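Local coordinates for protein putative surface-anchored fimbrial subunit (PDB 3HR6) that serves as the major shaft pilin of Corynebacterium diphtheriae, built of tandem Ig-like modules that probably polymerise into a cell-wall-attached adhesive pilus, at residues K408-K413 with V428-K433; I311-D316 with R324-Q329. All coordinates share one frame; numbering follows the deposited sequence.

Interaction 1: residues K408-K413 with V428-K433; sequences KPVIVK and VKIDNK
Across the β-sandwich of the C-terminal Ig-like module, V410 and V412 of an edge strand pack across the interface on V428 and I430 of the last strand. The short axes of 410-412 and 428-432 lie 9.3 Å apart and run nearly antiparallel, at 166°, but they belong to different sheets. No hydrogen bond joins them, and side chains alone fill the gap. Strand 410-412 pairs with 391-398 by backbone hydrogen bonds, V410 with L394 and V412 with F392, whereas V428 makes its backbone hydrogen bonds to T310 and E312 on 302-315. V428 meets both valines, one with each methyl. With CG1 anti to the backbone N (chi1 -176°), that methyl passes V410 and meets its CG1 at 4.0 Å. The other branch, CG2, is turned to V412, approaching V412 CG2 at 3.6 Å and V412 CG1 at 3.8 Å, so that this methyl rests against both branches of the opposing valine. I430 makes a looser approach, in which the end of its extended chain, CD1, stands 4.5 Å from V410 CG2. L406, F328 and the aliphatic part of K313 pack round I430. P409, just before the strand, and I411 on it lean instead on C333 and C393, the half-cystines of the module's disulfide. Beyond I430 the last strand leaves this partner: N432 turns to the neighbouring strand 302-315, and D431 OD1 accepts hydrogen bonds from S314 OG and G317 N. Its other oxygen, D431 OD2, takes a salt bridge from K433 NZ at 3.0 Å, met on the anti side and 35° out of the carboxylate plane.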
loop_
_atom_site.group_PDB
_atom_site.type_symbol
_atom_site.label_atom_id
_atom_site.label_comp_id
_atom_site.label_asym_id
_atom_site.label_seq_id
_atom_site.Cartn_x
_atom_site.Cartn_y
_atom_site.Cartn_z
ATOM N N LYS A 408 -20.071 11.087 39.576
ATOM C CA LYS A 408 -20.112 9.936 38.697
ATOM C C LYS A 408 -19.386 10.287 37.402
ATOM O O LYS A 408 -19.313 11.467 37.031
ATOM C CB LYS A 408 -21.547 9.508 38.412
ATOM C CG LYS A 408 -22.280 8.933 39.621
ATOM C CD LYS A 408 -23.608 8.280 39.209
ATOM C CE LYS A 408 -24.396 7.692 40.386
ATOM N NZ LYS A 408 -23.600 6.791 41.279
ATOM N N PRO A 409 -18.857 9.262 36.724
ATOM C CA PRO A 409 -18.319 9.484 35.380
ATOM C C PRO A 409 -19.395 10.026 34.447
ATOM O O PRO A 409 -20.564 9.651 34.570
ATOM C CB PRO A 409 -17.854 8.087 34.950
ATOM C CG PRO A 409 -17.615 7.362 36.225
ATOM C CD PRO A 409 -18.640 7.877 37.181
ATOM N N VAL A 410 -18.992 10.899 33.518
ATOM C CA VAL A 410 -19.889 11.446 32.501
ATOM C C VAL A 410 -19.689 10.606 31.235
ATOM O O VAL A 410 -18.603 10.651 30.642
ATOM C CB VAL A 410 -19.564 12.931 32.194
ATOM C CG1 VAL A 410 -20.484 13.480 31.133
ATOM C CG2 VAL A 410 -19.661 13.799 33.445
ATOM N N ILE A 411 -20.725 9.861 30.838
ATOM C CA ILE A 411 -20.617 8.963 29.684
ATOM C C ILE A 411 -20.461 9.840 28.455
ATOM O O ILE A 411 -21.142 10.862 28.321
ATOM C CB ILE A 411 -21.833 8.023 29.518
ATOM C CG1 ILE A 411 -22.015 7.149 30.764
ATOM C CG2 ILE A 411 -21.639 7.130 28.272
ATOM C CD1 ILE A 411 -20.734 6.508 31.237
ATOM N N VAL A 412 -19.503 9.491 27.617
ATOM C CA VAL A 412 -19.299 10.166 26.358
ATOM C C VAL A 412 -19.334 9.104 25.268
ATOM O O VAL A 412 -18.494 8.205 25.256
ATOM C CB VAL A 412 -17.983 10.964 26.349
ATOM C CG1 VAL A 412 -17.746 11.632 24.989
ATOM C CG2 VAL A 412 -17.974 11.993 27.491
ATOM N N LYS A 413 -20.330 9.188 24.395
ATOM C CA LYS A 413 -20.515 8.267 23.264
ATOM C C LYS A 413 -19.552 8.655 22.148
ATOM O O LYS A 413 -19.702 9.727 21.547
ATOM C CB LYS A 413 -21.960 8.339 22.740
ATOM C CG LYS A 413 -23.039 7.832 23.718
ATOM C CD LYS A 413 -24.460 8.215 23.287
ATOM C CE LYS A 413 -25.519 7.188 23.741
ATOM N NZ LYS A 413 -26.938 7.620 23.494
ATOM N N VAL A 428 -19.197 17.715 24.833
ATOM C CA VAL A 428 -19.728 17.386 26.139
ATOM C C VAL A 428 -19.847 18.687 26.932
ATOM O O VAL A 428 -18.850 19.253 27.333
ATOM C CB VAL A 428 -18.791 16.411 26.853
ATOM C CG1 VAL A 428 -19.387 15.967 28.188
ATOM C CG2 VAL A 428 -18.519 15.212 25.918
ATOM N N LYS A 429 -21.076 19.147 27.109
ATOM C CA LYS A 429 -21.338 20.363 27.890
ATOM C C LYS A 429 -21.470 20.016 29.355
ATOM O O LYS A 429 -22.351 19.204 29.728
ATOM C CB LYS A 429 -22.621 21.023 27.418
ATOM C CG LYS A 429 -22.532 21.430 25.982
ATOM C CD LYS A 429 -23.653 22.381 25.657
ATOM C CE LYS A 429 -23.607 22.772 24.190
ATOM N NZ LYS A 429 -22.431 23.656 23.911
ATOM N N ILE A 430 -20.645 20.659 30.188
ATOM C CA ILE A 430 -20.626 20.359 31.620
ATOM C C ILE A 430 -20.707 21.667 32.381
ATOM O O ILE A 430 -19.883 22.557 32.197
ATOM C CB ILE A 430 -19.354 19.584 32.008
ATOM C CG1 ILE A 430 -19.290 18.260 31.250
ATOM C CG2 ILE A 430 -19.315 19.286 33.498
ATOM C CD1 ILE A 430 -18.044 17.508 31.531
ATOM N N ASP A 431 -21.715 21.756 33.229
ATOM C CA ASP A 431 -21.931 22.939 34.051
ATOM C C ASP A 431 -21.596 22.553 35.476
ATOM O O ASP A 431 -22.198 21.625 36.041
ATOM C CB ASP A 431 -23.368 23.408 33.934
ATOM C CG ASP A 431 -23.613 24.729 34.643
ATOM O OD1 ASP A 431 -22.741 25.615 34.618
ATOM O OD2 ASP A 431 -24.692 24.870 35.233
ATOM N N ASN A 432 -20.597 23.222 36.039
ATOM C CA ASN A 432 -20.221 23.002 37.415
ATOM C C ASN A 432 -21.072 23.840 38.332
ATOM O O ASN A 432 -21.477 24.951 37.991
ATOM C CB ASN A 432 -18.755 23.306 37.625
ATOM C CG ASN A 432 -17.882 22.355 36.882
ATOM O OD1 ASN A 432 -17.567 21.249 37.353
ATOM N N LYS A 433 -21.364 23.276 39.500
ATOM C CA LYS A 433 -22.314 23.890 40.427
ATOM C C LYS A 433 -21.687 24.096 41.787
ATOM O O LYS A 433 -20.809 23.327 42.202
ATOM C CB LYS A 433 -23.536 22.986 40.570
ATOM C CG LYS A 433 -24.400 22.926 39.319
ATOM C CD LYS A 433 -25.560 23.920 39.405
ATOM C CE LYS A 433 -26.202 24.187 38.036
ATOM N NZ LYS A 433 -26.116 22.989 37.144
#

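Interaction 2: residues I311-D316 with R324-Q329; sequences IEKSFD and RTATFQ
Segments 311-316 and 324-329 run roughly antiparallel, 144° apart end to end, and draw together from 9.3 Å between the CA atoms of I311 and F328 to 7.7 Å between those of F315 and R324. Strand 311-315 faces strand 327-329 and the loop leading into it across an Ig-like β-sandwich, its Lys-Asn link between first and last strands as in CnaB-type domains; no hydrogen bond spans the gap, and 348 Å² is buried. Where the chains come closest, F315 and R324 lie alongside one another, pointing oppositely, with ring and guanidinium nearly parallel at 13°. R324 CB makes a CH-pi contact over the F315 face, 3.9 Å from the ring centroid, while F315 CB sits over one face of the guanidinium. The bend of the arginine at chi3 folds its head back along the phenylalanine, where the carbonyls of T319 and P320 receive NH2 and NE and hold the group in place. Further along the ring, A326 N lies at the edge of F315, close to its plane. The opposite face of F315 carries K313 NZ, offset toward the rim; this nitrogen is covalently joined to N432, forming the intramolecular isopeptide bond, and also donates to S314 O at 3.1 Å. To reach there, the lysine chain starts with CG anti to the backbone N (chi1 -171°) and then bends at chi2 and chi4, which brings CD and CE against F328 and A326. CE presses on A326 CB at 3.6 Å. E396 lies against K313, A326 and F328 around the linkage. F328 receives the lysine edge-on, its CZ 3.9 Å from K313 CD in the ring plane, and at the far end I311 reaches the same ring obliquely, with CD1 3.7 Å from F328 CD2.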
loop_
_atom_site.group_PDB
_atom_site.type_symbol
_atom_site.label_atom_id
_atom_site.label_comp_id
_atom_site.label_asym_id
_atom_site.label_seq_id
_atom_site.Cartn_x
_atom_site.Cartn_y
_atom_site.Cartn_z
ATOM N N ILE A 311 -14.829 19.224 25.522
ATOM C CA ILE A 311 -15.527 19.535 26.756
ATOM C C ILE A 311 -15.814 21.023 26.682
ATOM O O ILE A 311 -14.917 21.786 26.312
ATOM C CB ILE A 311 -14.648 19.197 28.023
ATOM C CG1 ILE A 311 -14.331 17.704 28.112
ATOM C CG2 ILE A 311 -15.359 19.634 29.327
ATOM C CD1 ILE A 311 -13.352 17.356 29.250
ATOM N N GLU A 312 -17.067 21.419 26.941
ATOM C CA GLU A 312 -17.465 22.835 27.057
ATOM C C GLU A 312 -17.935 23.031 28.479
ATOM O O GLU A 312 -19.073 22.664 28.829
ATOM C CB GLU A 312 -18.577 23.159 26.068
ATOM C CG GLU A 312 -18.118 22.994 24.669
ATOM C CD GLU A 312 -19.033 23.553 23.623
ATOM O OE1 GLU A 312 -20.128 24.062 23.936
ATOM O OE2 GLU A 312 -18.613 23.457 22.448
ATOM N N LYS A 313 -17.059 23.617 29.295
ATOM C CA LYS A 313 -17.284 23.724 30.742
ATOM C C LYS A 313 -17.846 25.079 31.097
ATOM O O LYS A 313 -17.444 26.108 30.544
ATOM C CB LYS A 313 -15.961 23.527 31.494
ATOM C CG LYS A 313 -16.102 23.412 33.011
ATOM C CD LYS A 313 -16.585 22.047 33.409
ATOM C CE LYS A 313 -16.603 21.873 34.915
ATOM N NZ LYS A 313 -17.474 22.771 35.703
ATOM N N SER A 314 -18.827 25.094 32.001
ATOM C CA SER A 314 -19.349 26.330 32.525
ATOM C C SER A 314 -19.375 26.188 34.054
ATOM O O SER A 314 -19.237 25.065 34.585
ATOM C CB SER A 314 -20.742 26.619 31.953
ATOM O OG SER A 314 -21.611 25.528 32.178
ATOM N N PHE A 315 -19.465 27.323 34.725
ATOM C CA PHE A 315 -19.578 27.392 36.175
ATOM C C PHE A 315 -20.818 28.205 36.510
ATOM O O PHE A 315 -20.933 29.394 36.212
ATOM C CB PHE A 315 -18.311 27.964 36.802
ATOM C CG PHE A 315 -17.140 27.047 36.706
ATOM C CD1 PHE A 315 -16.842 26.158 37.732
ATOM C CD2 PHE A 315 -16.343 27.035 35.577
ATOM C CE1 PHE A 315 -15.761 25.254 37.624
ATOM C CE2 PHE A 315 -15.266 26.192 35.486
ATOM C CZ PHE A 315 -14.970 25.277 36.496
ATOM N N ASP A 316 -21.775 27.522 37.128
ATOM C CA ASP A 316 -23.137 28.023 37.284
ATOM C C ASP A 316 -23.593 28.822 36.072
ATOM O O ASP A 316 -24.058 29.944 36.192
ATOM C CB ASP A 316 -23.310 28.797 38.600
ATOM C CG ASP A 316 -23.296 27.870 39.806
ATOM O OD1 ASP A 316 -24.177 26.984 39.906
ATOM O OD2 ASP A 316 -22.380 28.004 40.632
ATOM N N ARG A 324 -11.343 30.097 37.267
ATOM C CA ARG A 324 -12.090 28.844 37.399
ATOM C C ARG A 324 -11.656 27.851 36.354
ATOM O O ARG A 324 -11.737 28.129 35.156
ATOM C CB ARG A 324 -13.587 29.093 37.284
ATOM C CG ARG A 324 -14.131 30.016 38.345
ATOM C CD ARG A 324 -15.627 30.203 38.270
ATOM N NE ARG A 324 -16.037 30.977 37.094
ATOM C CZ ARG A 324 -17.185 31.652 36.965
ATOM N NH1 ARG A 324 -18.087 31.677 37.929
ATOM N NH2 ARG A 324 -17.453 32.292 35.841
ATOM N N THR A 325 -11.174 26.692 36.807
ATOM C CA THR A 325 -10.849 25.623 35.893
ATOM C C THR A 325 -11.171 24.273 36.523
ATOM O O THR A 325 -11.252 24.136 37.750
ATOM C CB THR A 325 -9.385 25.711 35.396
ATOM O OG1 THR A 325 -9.164 24.720 34.399
ATOM C CG2 THR A 325 -8.391 25.506 36.520
ATOM N N ALA A 326 -11.430 23.292 35.664
ATOM C CA ALA A 326 -11.669 21.938 36.095
ATOM C C ALA A 326 -10.725 21.030 35.322
ATOM O O ALA A 326 -10.240 21.397 34.237
ATOM C CB ALA A 326 -13.123 21.529 35.869
ATOM N N THR A 327 -10.479 19.850 35.884
ATOM C CA THR A 327 -9.589 18.852 35.327
ATOM C C THR A 327 -10.368 17.538 35.184
ATOM O O THR A 327 -11.155 17.167 36.059
ATOM C CB THR A 327 -8.341 18.662 36.227
ATOM O OG1 THR A 327 -7.647 19.920 36.392
ATOM C CG2 THR A 327 -7.394 17.546 35.680
ATOM N N PHE A 328 -10.172 16.874 34.040
ATOM C CA PHE A 328 -10.816 15.610 33.714
ATOM C C PHE A 328 -9.786 14.604 33.265
ATOM O O PHE A 328 -8.702 14.956 32.721
ATOM C CB PHE A 328 -11.861 15.770 32.600
ATOM C CG PHE A 328 -12.958 16.724 32.949
ATOM C CD1 PHE A 328 -14.172 16.257 33.486
ATOM C CD2 PHE A 328 -12.782 18.086 32.794
ATOM C CE1 PHE A 328 -15.171 17.126 33.843
ATOM C CE2 PHE A 328 -13.772 18.971 33.153
ATOM C CZ PHE A 328 -14.992 18.502 33.667
ATOM N N GLN A 329 -10.101 13.355 33.573
ATOM C CA GLN A 329 -9.420 12.237 32.970
ATOM C C GLN A 329 -10.412 11.419 32.161
ATOM O O GLN A 329 -11.628 11.324 32.464
ATOM C CB GLN A 329 -8.667 11.424 34.016
ATOM C CG GLN A 329 -7.623 12.207 34.735
ATOM C CD GLN A 329 -6.787 11.327 35.631
ATOM O OE1 GLN A 329 -7.297 10.780 36.612
ATOM N NE2 GLN A 329 -5.498 11.236 35.339
#

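How the interactions relate
Interactions 1 and 2 are neighbouring parts of the core of one Ig-like module, their centres about 9 Å apart. Strands 302-315 and 424-432 run parallel side by side in one sheet, and 410-412 and 327-333 share the facing sheet. The isopeptide bond between K313 NZ of interaction 2 and N432 CG of interaction 1, 1.3 Å long, ties them covalently and welds the module's first strand to its last. Beyond it, K433 CD packs 3.4 Å from D316 OD1. I430 of interaction 1 is also touched by I311 of interaction 2. Both lie away from the calcium site of D153, D155, Q158, G160 and E165.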